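Local structure of tubulin binding cofactor C (Leishmania major, 5AJ8) at residues C37-L42 with T54-Y59; Y59-Q64 with G94-W99; I84-D89 with D141-K146. The protein probably acts as a chaperone in the folding and assembly of tubulin heterodimers, this chain being its C-terminal domain. The protein carries 1 engineered substitution. One frame throughout, in Å; residues are numbered along the deposited sequence.

All three contacts belong to one parallel beta-helix, whose strands stack coil upon coil into two parallel sheets. Contacts 1 and 2 lie near the centre of the chain, about 10 Å apart between centres. They touch, share Tyr59 and both use strand 56-62. Contact 1 pairs that strand with strand 38-41 in the same sheet; contact 2 sets it against the chain leaving strand 91-95. Contact 3 uses the other sheet, its centre about 21 Å from that of contact 1 and 20 Å from that of contact 2. Along the chain contact 1 closes first, then contacts 2 and 3 interleave. Contacts 1 and 2 thus form one continuous buried region, and contact 3 a separate link near the surface.

Contact 1 (C37-L42 with T54-Y59); sequences CAIYCL and TNCRVY
The rings of Tyr40 and Tyr59 lie side by side and point the same way, their planes only 12° apart but slid so far that they barely overlap, with centroids 5.0 Å apart. The closest atoms are Tyr40 CE1 and Tyr59 CD1, 3.5 Å apart, while Ile39 O sits at the edge of the Tyr59 ring, in its plane. Both hydroxyls are held beyond the pair: Tyr40 OH bonds to Ser164 and Arg162, and Tyr59 OH to the carbonyl of Arg162. The other flat group, the guanidinium of Arg57, has Asn55 at its edge. Bends at chi2 (62°) and chi3 (49°) turn CD and NE of Arg57, and NH1 donates to Asn55 OD1 at 2.8 Å from well above the carbonyl plane; Asn55 ND2 is in turn bonded to Asp36. Beneath these groups the strands run parallel in register. Arg57 N donates to Cys37 O, Ile39 N to Arg57 O at 2.7 Å, Tyr59 N to Ile39 O and Cys41 N to Tyr59 O. On the face away from the tyrosines, Ile39 CD1 lies 4.1 Å from Val58 CG2, and the sulphurs Cys37 SG and Cys56 SG are 3.9 Å apart. Like residues stacked in successive coils in this way are characteristic of a parallel beta-helix. Strand 21-23 flanks strand 38-41 on the outer side, bonding to Ala38 and Tyr40, and strand 73-79 continues the sheet past strand 56-59, where Tyr76 stacks on Tyr59.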
loop_
_atom_site.group_PDB
_atom_site.type_symbol
_atom_site.label_atom_id
_atom_site.label_comp_id
_atom_site.label_asym_id
_atom_site.label_seq_id
_atom_site.Cartn_x
_atom_site.Cartn_y
_atom_site.Cartn_z
ATOM N N CYS A 37 -12.785 -0.199 4.251
ATOM C CA CYS A 37 -12.720 0.369 2.907
ATOM C C CYS A 37 -11.532 -0.164 2.125
ATOM O O CYS A 37 -10.712 -0.898 2.662
ATOM C CB CYS A 37 -12.687 1.896 2.959
ATOM S SG CYS A 37 -11.249 2.616 3.755
ATOM N N ALA A 38 -11.506 0.185 0.842
ATOM C CA ALA A 38 -10.397 -0.099 -0.025
ATOM C C ALA A 38 -9.658 1.200 -0.229
ATOM O O ALA A 38 -10.278 2.256 -0.426
ATOM C CB ALA A 38 -10.888 -0.650 -1.358
ATOM N N ILE A 39 -8.336 1.129 -0.203
ATOM C CA ILE A 39 -7.493 2.313 -0.351
ATOM C C ILE A 39 -6.562 2.095 -1.541
ATOM O O ILE A 39 -5.736 1.206 -1.520
ATOM C CB ILE A 39 -6.688 2.572 0.940
ATOM C CG1 ILE A 39 -7.630 2.734 2.132
ATOM C CG2 ILE A 39 -5.810 3.808 0.795
ATOM C CD1 ILE A 39 -6.898 2.918 3.451
ATOM N N TYR A 40 -6.721 2.906 -2.578
ATOM C CA TYR A 40 -5.956 2.781 -3.817
ATOM C C TYR A 40 -4.973 3.938 -3.920
ATOM O O TYR A 40 -5.405 5.090 -4.059
ATOM C CB TYR A 40 -6.922 2.811 -4.993
ATOM C CG TYR A 40 -7.885 1.662 -5.002
ATOM C CD1 TYR A 40 -7.478 0.412 -5.417
ATOM C CD2 TYR A 40 -9.207 1.828 -4.603
ATOM C CE1 TYR A 40 -8.351 -0.639 -5.423
ATOM C CE2 TYR A 40 -10.089 0.785 -4.625
ATOM C CZ TYR A 40 -9.656 -0.447 -5.023
ATOM O OH TYR A 40 -10.526 -1.489 -5.059
ATOM N N CYS A 41 -3.672 3.644 -3.812
ATOM C CA CYS A 41 -2.625 4.652 -3.916
ATOM C C CYS A 41 -1.819 4.554 -5.221
ATOM O O CYS A 41 -1.255 3.505 -5.551
ATOM C CB CYS A 41 -1.631 4.575 -2.760
ATOM S SG CYS A 41 -2.346 4.399 -1.104
ATOM N N LEU A 42 -1.745 5.665 -5.938
ATOM C CA LEU A 42 -0.764 5.803 -6.993
ATOM C C LEU A 42 0.634 5.744 -6.322
ATOM O O LEU A 42 0.763 5.980 -5.122
ATOM C CB LEU A 42 -0.975 7.104 -7.764
ATOM C CG LEU A 42 -2.333 7.286 -8.455
ATOM C CD1 LEU A 42 -2.402 8.604 -9.204
ATOM C CD2 LEU A 42 -2.650 6.121 -9.394
ATOM N N THR A 54 -8.166 -0.442 10.422
ATOM C CA THR A 54 -8.714 -1.782 10.588
ATOM C C THR A 54 -9.621 -2.159 9.418
ATOM O O THR A 54 -10.378 -1.329 8.902
ATOM C CB THR A 54 -9.577 -1.916 11.855
ATOM O OG1 THR A 54 -10.571 -0.882 11.878
ATOM C CG2 THR A 54 -8.710 -1.833 13.110
ATOM N N ASN A 55 -9.544 -3.424 9.019
ATOM C CA ASN A 55 -10.445 -3.992 8.004
ATOM C C ASN A 55 -10.402 -3.198 6.709
ATOM O O ASN A 55 -11.424 -2.755 6.211
ATOM C CB ASN A 55 -11.868 -4.064 8.554
ATOM C CG ASN A 55 -12.818 -4.813 7.643
ATOM O OD1 ASN A 55 -12.419 -5.712 6.891
ATOM N ND2 ASN A 55 -14.093 -4.462 7.723
ATOM N N CYS A 56 -9.191 -2.971 6.200
ATOM C CA CYS A 56 -9.011 -2.243 4.951
ATOM C C CYS A 56 -8.234 -3.105 3.986
ATOM O O CYS A 56 -7.445 -3.940 4.403
ATOM C CB CYS A 56 -8.248 -0.924 5.161
ATOM S SG CYS A 56 -9.108 0.322 6.118
ATOM N N ARG A 57 -8.480 -2.888 2.691
ATOM C CA ARG A 57 -7.666 -3.448 1.615
ATOM C C ARG A 57 -6.898 -2.278 1.010
ATOM O O ARG A 57 -7.517 -1.321 0.557
ATOM C CB ARG A 57 -8.574 -4.088 0.543
ATOM C CG ARG A 57 -8.941 -5.536 0.715
ATOM C CD ARG A 57 -9.722 -5.792 1.980
ATOM N NE ARG A 57 -10.856 -4.892 2.186
ATOM C CZ ARG A 57 -11.446 -4.728 3.371
ATOM N NH1 ARG A 57 -11.017 -5.418 4.445
ATOM N NH2 ARG A 57 -12.467 -3.866 3.482
ATOM N N VAL A 58 -5.566 -2.351 1.006
ATOM C CA VAL A 58 -4.703 -1.228 0.621
ATOM C C VAL A 58 -3.758 -1.612 -0.517
ATOM O O VAL A 58 -3.133 -2.670 -0.461
ATOM C CB VAL A 58 -3.883 -0.780 1.821
ATOM C CG1 VAL A 58 -3.072 0.472 1.530
ATOM C CG2 VAL A 58 -4.812 -0.534 3.003
ATOM N N TYR A 59 -3.734 -0.805 -1.589
ATOM C CA TYR A 59 -2.870 -1.033 -2.742
ATOM C C TYR A 59 -1.922 0.138 -2.785
ATOM O O TYR A 59 -2.347 1.255 -3.006
ATOM C CB TYR A 59 -3.683 -1.126 -4.033
ATOM C CG TYR A 59 -4.746 -2.229 -4.021
ATOM C CD1 TYR A 59 -5.949 -2.048 -3.383
ATOM C CD2 TYR A 59 -4.514 -3.460 -4.626
ATOM C CE1 TYR A 59 -6.904 -3.053 -3.342
ATOM C CE2 TYR A 59 -5.464 -4.483 -4.588
ATOM C CZ TYR A 59 -6.665 -4.267 -3.944
ATOM O OH TYR A 59 -7.652 -5.244 -3.928
#

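Contact 2 (Y59-Q64 with G94-W99); sequences YVACHQ and GPYRCW
With CG anti to the backbone N (chi1 -172°), Tyr96 swings its ring out of a 3-10 turn and against Tyr59, Val60 and Ala61; Trp99 CG, also anti (chi1 -176°), sets the indole oblique to the Tyr59 ring, planes at 49°. The touch on Tyr59 is made by Trp99 CB, 3.5 Å from Tyr59 CD2. Ala61 CB stands over a face of the Tyr96 ring, 3.9 Å from its centroid and offset toward the rim, a CH-pi contact. Ala61 N also lies over a face, while Val60 N, 3.5 Å from Tyr96 CD1, and Tyr59 C lie at the edge. Cys98 CB adds a looser contact, 4.2 Å from Tyr59 CE2. No hydrogen bond joins the segments; the contact is van der Waals packing of aromatic rings against side chains and backbone. Polar ends are satisfied elsewhere: Tyr96 OH by Cys41 O and Trp99 NE1 by Thr166 O. The turn is held by Cys98 N to Pro95 O and by Trp99 N to Tyr96 O, the latter at 2.9 Å. After strand 91-95 it packs back on strand 56-62, two strands away in the same parallel sheet of the beta-helix. Strand 73-79 lies between them, its Trp78 touching both Ala61 and Tyr96, and Val120 of helix 116-122 packs against the same two residues.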
loop_
_atom_site.group_PDB
_atom_site.type_symbol
_atom_site.label_atom_id
_atom_site.label_comp_id
_atom_site.label_asym_id
_atom_site.label_seq_id
_atom_site.Cartn_x
_atom_site.Cartn_y
_atom_site.Cartn_z
ATOM N N TYR A 59 -3.734 -0.805 -1.589
ATOM C CA TYR A 59 -2.870 -1.033 -2.742
ATOM C C TYR A 59 -1.922 0.138 -2.785
ATOM O O TYR A 59 -2.347 1.255 -3.006
ATOM C CB TYR A 59 -3.683 -1.126 -4.033
ATOM C CG TYR A 59 -4.746 -2.229 -4.021
ATOM C CD1 TYR A 59 -5.949 -2.048 -3.383
ATOM C CD2 TYR A 59 -4.514 -3.460 -4.626
ATOM C CE1 TYR A 59 -6.904 -3.053 -3.342
ATOM C CE2 TYR A 59 -5.464 -4.483 -4.588
ATOM C CZ TYR A 59 -6.665 -4.267 -3.944
ATOM O OH TYR A 59 -7.652 -5.244 -3.928
ATOM N N VAL A 60 -0.644 -0.096 -2.537
ATOM C CA VAL A 60 0.330 1.006 -2.434
ATOM C C VAL A 60 1.714 0.606 -2.954
ATOM O O VAL A 60 2.207 -0.514 -2.680
ATOM C CB VAL A 60 0.447 1.498 -0.955
ATOM C CG1 VAL A 60 0.847 0.371 -0.023
ATOM C CG2 VAL A 60 1.374 2.694 -0.815
ATOM N N ALA A 61 2.312 1.515 -3.711
ATOM C CA ALA A 61 3.719 1.459 -4.029
ATOM C C ALA A 61 4.422 2.611 -3.312
ATOM O O ALA A 61 3.902 3.734 -3.307
ATOM C CB ALA A 61 3.934 1.552 -5.535
ATOM N N CYS A 62 5.617 2.351 -2.772
ATOM C CA CYS A 62 6.352 3.333 -1.991
ATOM C C CYS A 62 7.806 2.936 -1.775
ATOM O O CYS A 62 8.200 1.816 -2.087
ATOM C CB CYS A 62 5.656 3.565 -0.650
ATOM S SG CYS A 62 5.411 2.060 0.325
ATOM N N HIS A 63 8.616 3.875 -1.299
ATOM C CA HIS A 63 10.019 3.611 -0.947
ATOM C C HIS A 63 10.181 2.914 0.407
ATOM O O HIS A 63 11.005 1.967 0.567
ATOM C CB HIS A 63 10.787 4.921 -0.896
ATOM C CG HIS A 63 10.929 5.579 -2.206
ATOM N ND1 HIS A 63 11.756 6.667 -2.402
ATOM C CD2 HIS A 63 10.344 5.327 -3.398
ATOM C CE1 HIS A 63 11.657 7.064 -3.657
ATOM N NE2 HIS A 63 10.809 6.265 -4.280
ATOM N N GLN A 64 9.403 3.392 1.391
ATOM C CA GLN A 64 9.300 2.766 2.708
ATOM C C GLN A 64 7.841 2.645 3.119
ATOM O O GLN A 64 7.042 3.511 2.784
ATOM C CB GLN A 64 10.057 3.568 3.749
ATOM C CG GLN A 64 11.541 3.726 3.467
ATOM C CD GLN A 64 11.871 4.987 2.703
ATOM O OE1 GLN A 64 11.063 5.891 2.599
ATOM N NE2 GLN A 64 13.049 5.025 2.122
ATOM N N GLY A 94 0.318 -9.072 -0.184
ATOM C CA GLY A 94 0.275 -9.465 -1.575
ATOM C C GLY A 94 0.990 -8.418 -2.416
ATOM O O GLY A 94 1.484 -7.405 -1.889
ATOM N N PRO A 95 1.070 -8.669 -3.725
ATOM C CA PRO A 95 1.696 -7.759 -4.673
ATOM C C PRO A 95 0.760 -6.672 -5.234
ATOM O O PRO A 95 -0.452 -6.900 -5.449
ATOM C CB PRO A 95 2.107 -8.704 -5.790
ATOM C CG PRO A 95 0.969 -9.683 -5.847
ATOM C CD PRO A 95 0.616 -9.913 -4.385
ATOM N N TYR A 96 1.360 -5.521 -5.507
ATOM C CA TYR A 96 0.675 -4.323 -6.038
ATOM C C TYR A 96 0.022 -4.578 -7.407
ATOM O O TYR A 96 -0.980 -3.941 -7.774
ATOM C CB TYR A 96 1.721 -3.212 -6.144
ATOM C CG TYR A 96 1.271 -1.816 -6.490
ATOM C CD1 TYR A 96 0.368 -1.126 -5.683
ATOM C CD2 TYR A 96 1.792 -1.163 -7.596
ATOM C CE1 TYR A 96 0.000 0.169 -5.964
ATOM C CE2 TYR A 96 1.430 0.133 -7.889
ATOM C CZ TYR A 96 0.532 0.797 -7.072
ATOM O OH TYR A 96 0.180 2.089 -7.357
ATOM N N ARG A 97 0.595 -5.507 -8.153
ATOM C CA ARG A 97 0.064 -5.880 -9.447
ATOM C C ARG A 97 -1.412 -6.386 -9.384
ATOM O O ARG A 97 -2.092 -6.389 -10.397
ATOM C CB ARG A 97 0.980 -6.908 -10.135
ATOM C CG ARG A 97 1.062 -8.244 -9.434
ATOM C CD ARG A 97 2.003 -9.212 -10.141
ATOM N NE ARG A 97 2.150 -10.435 -9.354
ATOM C CZ ARG A 97 3.199 -10.756 -8.587
ATOM N NH1 ARG A 97 4.271 -9.965 -8.499
ATOM N NH2 ARG A 97 3.193 -11.912 -7.908
ATOM N N CYS A 98 -1.892 -6.790 -8.196
ATOM C CA CYS A 98 -3.316 -7.112 -8.022
ATOM C C CYS A 98 -4.230 -5.920 -8.286
ATOM O O CYS A 98 -5.421 -6.109 -8.510
ATOM C CB CYS A 98 -3.600 -7.665 -6.610
ATOM S SG CYS A 98 -2.751 -9.238 -6.342
ATOM N N TRP A 99 -3.716 -4.689 -8.213
ATOM C CA TRP A 99 -4.528 -3.555 -8.642
ATOM C C TRP A 99 -4.462 -3.427 -10.164
ATOM O O TRP A 99 -3.725 -2.594 -10.694
ATOM C CB TRP A 99 -4.134 -2.249 -7.939
ATOM C CG TRP A 99 -5.032 -1.095 -8.314
ATOM C CD1 TRP A 99 -6.309 -1.168 -8.816
ATOM C CD2 TRP A 99 -4.740 0.286 -8.182
ATOM N NE1 TRP A 99 -6.818 0.082 -9.004
ATOM C CE2 TRP A 99 -5.876 0.997 -8.614
ATOM C CE3 TRP A 99 -3.622 1.005 -7.738
ATOM C CZ2 TRP A 99 -5.919 2.387 -8.624
ATOM C CZ3 TRP A 99 -3.686 2.391 -7.730
ATOM C CH2 TRP A 99 -4.810 3.057 -8.166
#

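Contact 3 (I84-D89 with D141-K146); sequences IIEECD and DFQWVK
Asp141, Phe142 and Ile85 give up the most surface here, and they meet where strand 84-86 faces the start of a loop. Ile85 carries CG1 between its backbone N and carbonyl carbon (chi1 61°), and this branch crosses Asp141 obliquely, CG1 lying 3.7 Å from Asp141 CB and CD1 lying 3.9 Å from Asp141 CG. The aspartate's two oxygens serve different partners. OD2 is bonded to Ser150 OG, while OD1 accepts from a water, at 2.9 Å, that also takes the backbone Cys88 N. A second water joins the backbones, donating to Ile85 O and accepting from Gln143 N, each at 2.9 Å; its separation from Asp141 OD1 is too short to be trusted. A third links Glu87 N to Gln143 OE1. Three waters thus bridge the segments. Glu86 OE2 also lies 3.4 Å from Gln143 NE2, and Glu86 OE1 forms a salt bridge with Arg66. The Phe142 ring meets Ile84 and Ile85 at a slant: its CD1 is 3.5 Å from Ile84 CG2 and 3.7 Å from Ile85 O. Gln143 CG covers one face of the phenyl ring near its rim. Asp141 to Trp144 form a type I beta turn, closed by the bond from Trp144 N to Asp141 O, which sets Phe142 beside Ile84 and Ile85 and Gln143 beside Glu86. The contact joins the second-last strand of a beta-helix sheet to the chain leaving its outermost strand, 140-141, near the surface. Strand 64-68 lies beside strand 84-86 within that sheet, while Trp153 of strand 153-155, in the other sheet, touches both Ile85 and Asp141.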
loop_
_atom_site.group_PDB
_atom_site.type_symbol
_atom_site.label_atom_id
_atom_site.label_comp_id
_atom_site.label_asym_id
_atom_site.label_seq_id
_atom_site.Cartn_x
_atom_site.Cartn_y
_atom_site.Cartn_z
ATOM N N ILE A 84 7.694 -2.468 7.566
ATOM C CA ILE A 84 7.821 -2.610 9.019
ATOM C C ILE A 84 6.421 -2.563 9.631
ATOM O O ILE A 84 5.641 -1.659 9.323
ATOM C CB ILE A 84 8.690 -1.479 9.634
ATOM C CG1 ILE A 84 10.124 -1.541 9.088
ATOM C CG2 ILE A 84 8.731 -1.593 11.146
ATOM C CD1 ILE A 84 11.033 -0.403 9.521
ATOM N N ILE A 85 6.114 -3.500 10.522
ATOM C CA ILE A 85 4.890 -3.399 11.312
ATOM C C ILE A 85 5.192 -3.322 12.799
ATOM O O ILE A 85 6.263 -3.729 13.256
ATOM C CB ILE A 85 3.906 -4.546 11.030
ATOM C CG1 ILE A 85 4.500 -5.913 11.362
ATOM C CG2 ILE A 85 3.473 -4.512 9.580
ATOM C CD1 ILE A 85 3.490 -7.044 11.276
ATOM N N GLU A 86 4.236 -2.768 13.534
ATOM C CA GLU A 86 4.360 -2.537 14.960
ATOM C C GLU A 86 2.975 -2.521 15.600
ATOM O O GLU A 86 2.122 -1.728 15.202
ATOM C CB GLU A 86 5.037 -1.195 15.223
ATOM C CG GLU A 86 5.299 -0.933 16.689
ATOM C CD GLU A 86 5.844 0.455 16.986
ATOM O OE1 GLU A 86 6.023 1.271 16.045
ATOM O OE2 GLU A 86 6.105 0.719 18.189
ATOM N N GLU A 87 2.751 -3.388 16.588
ATOM C CA GLU A 87 1.424 -3.527 17.200
ATOM C C GLU A 87 0.335 -3.768 16.124
ATOM O O GLU A 87 -0.712 -3.121 16.132
ATOM C CB GLU A 87 1.120 -2.300 18.073
ATOM C CG GLU A 87 1.898 -2.316 19.394
ATOM C CD GLU A 87 2.070 -0.946 20.050
ATOM O OE1 GLU A 87 1.417 0.041 19.647
ATOM O OE2 GLU A 87 2.898 -0.843 20.979
ATOM N N CYS A 88 0.626 -4.676 15.185
ATOM C CA CYS A 88 -0.306 -5.056 14.126
ATOM C C CYS A 88 -0.635 -6.528 14.252
ATOM O O CYS A 88 0.128 -7.301 14.828
ATOM C CB CYS A 88 0.267 -4.765 12.742
ATOM S SG CYS A 88 0.524 -3.025 12.370
ATOM N N ASP A 89 -1.771 -6.926 13.705
ATOM C CA ASP A 89 -2.159 -8.344 13.731
ATOM C C ASP A 89 -3.120 -8.608 12.599
ATOM O O ASP A 89 -3.808 -7.705 12.174
ATOM C CB ASP A 89 -2.816 -8.714 15.075
ATOM C CG ASP A 89 -2.971 -10.246 15.273
ATOM O OD1 ASP A 89 -2.016 -11.036 15.076
ATOM O OD2 ASP A 89 -4.081 -10.665 15.657
ATOM N N ASP A 141 8.516 -7.438 11.499
ATOM C CA ASP A 141 7.717 -7.271 12.695
ATOM C C ASP A 141 8.750 -7.225 13.824
ATOM O O ASP A 141 8.958 -8.190 14.536
ATOM C CB ASP A 141 6.736 -8.423 12.821
ATOM C CG ASP A 141 5.850 -8.321 14.044
ATOM O OD1 ASP A 141 5.904 -7.289 14.757
ATOM O OD2 ASP A 141 5.076 -9.280 14.276
ATOM N N PHE A 142 9.404 -6.077 13.937
ATOM C CA PHE A 142 10.663 -5.951 14.699
ATOM C C PHE A 142 10.510 -6.136 16.214
ATOM O O PHE A 142 11.456 -6.529 16.865
ATOM C CB PHE A 142 11.357 -4.627 14.395
ATOM C CG PHE A 142 10.668 -3.417 14.976
ATOM C CD1 PHE A 142 9.671 -2.763 14.272
ATOM C CD2 PHE A 142 11.057 -2.906 16.204
ATOM C CE1 PHE A 142 9.046 -1.644 14.796
ATOM C CE2 PHE A 142 10.430 -1.802 16.740
ATOM C CZ PHE A 142 9.422 -1.167 16.037
ATOM N N GLN A 143 9.322 -5.912 16.772
ATOM C CA GLN A 143 9.108 -6.181 18.205
ATOM C C GLN A 143 8.892 -7.665 18.504
ATOM O O GLN A 143 8.991 -8.070 19.657
ATOM C CB GLN A 143 7.944 -5.365 18.748
ATOM C CG GLN A 143 8.197 -3.876 18.618
ATOM C CD GLN A 143 7.134 -3.027 19.269
ATOM O OE1 GLN A 143 5.957 -3.387 19.298
ATOM N NE2 GLN A 143 7.544 -1.884 19.794
ATOM N N TRP A 144 8.622 -8.479 17.480
ATOM C CA TRP A 144 8.539 -9.919 17.684
ATOM C C TRP A 144 9.953 -10.500 17.714
ATOM O O TRP A 144 10.569 -10.739 16.677
ATOM C CB TRP A 144 7.714 -10.590 16.598
ATOM C CG TRP A 144 7.506 -12.033 16.857
ATOM C CD1 TRP A 144 8.254 -13.071 16.385
ATOM C CD2 TRP A 144 6.471 -12.616 17.650
ATOM N NE1 TRP A 144 7.746 -14.260 16.836
ATOM C CE2 TRP A 144 6.653 -14.010 17.615
ATOM C CE3 TRP A 144 5.401 -12.094 18.383
ATOM C CZ2 TRP A 144 5.812 -14.896 18.300
ATOM C CZ3 TRP A 144 4.549 -12.986 19.046
ATOM C CH2 TRP A 144 4.773 -14.362 19.003
ATOM N N VAL A 145 10.460 -10.708 18.914
ATOM C CA VAL A 145 11.834 -11.187 19.094
ATOM C C VAL A 145 11.934 -12.667 19.519
ATOM O O VAL A 145 13.052 -13.172 19.624
ATOM C CB VAL A 145 12.638 -10.300 20.079
ATOM C CG1 VAL A 145 12.786 -8.896 19.506
ATOM C CG2 VAL A 145 11.985 -10.295 21.469
ATOM N N LYS A 146 10.804 -13.360 19.718
ATOM C CA LYS A 146 10.827 -14.829 19.873
ATOM C C LYS A 146 11.461 -15.477 18.653
ATOM O O LYS A 146 11.582 -14.855 17.605
ATOM C CB LYS A 146 9.430 -15.441 20.064
ATOM C CG LYS A 146 8.747 -15.100 21.376
ATOM C CD LYS A 146 7.632 -14.095 21.168
ATOM C CE LYS A 146 7.208 -13.425 22.456
ATOM N NZ LYS A 146 6.321 -12.259 22.196
HETATM O O HOH W 1 6.685 -5.169 15.697
HETATM O O HOH W 2 4.530 -5.290 17.926
HETATM O O HOH W 3 3.155 -6.308 15.015
#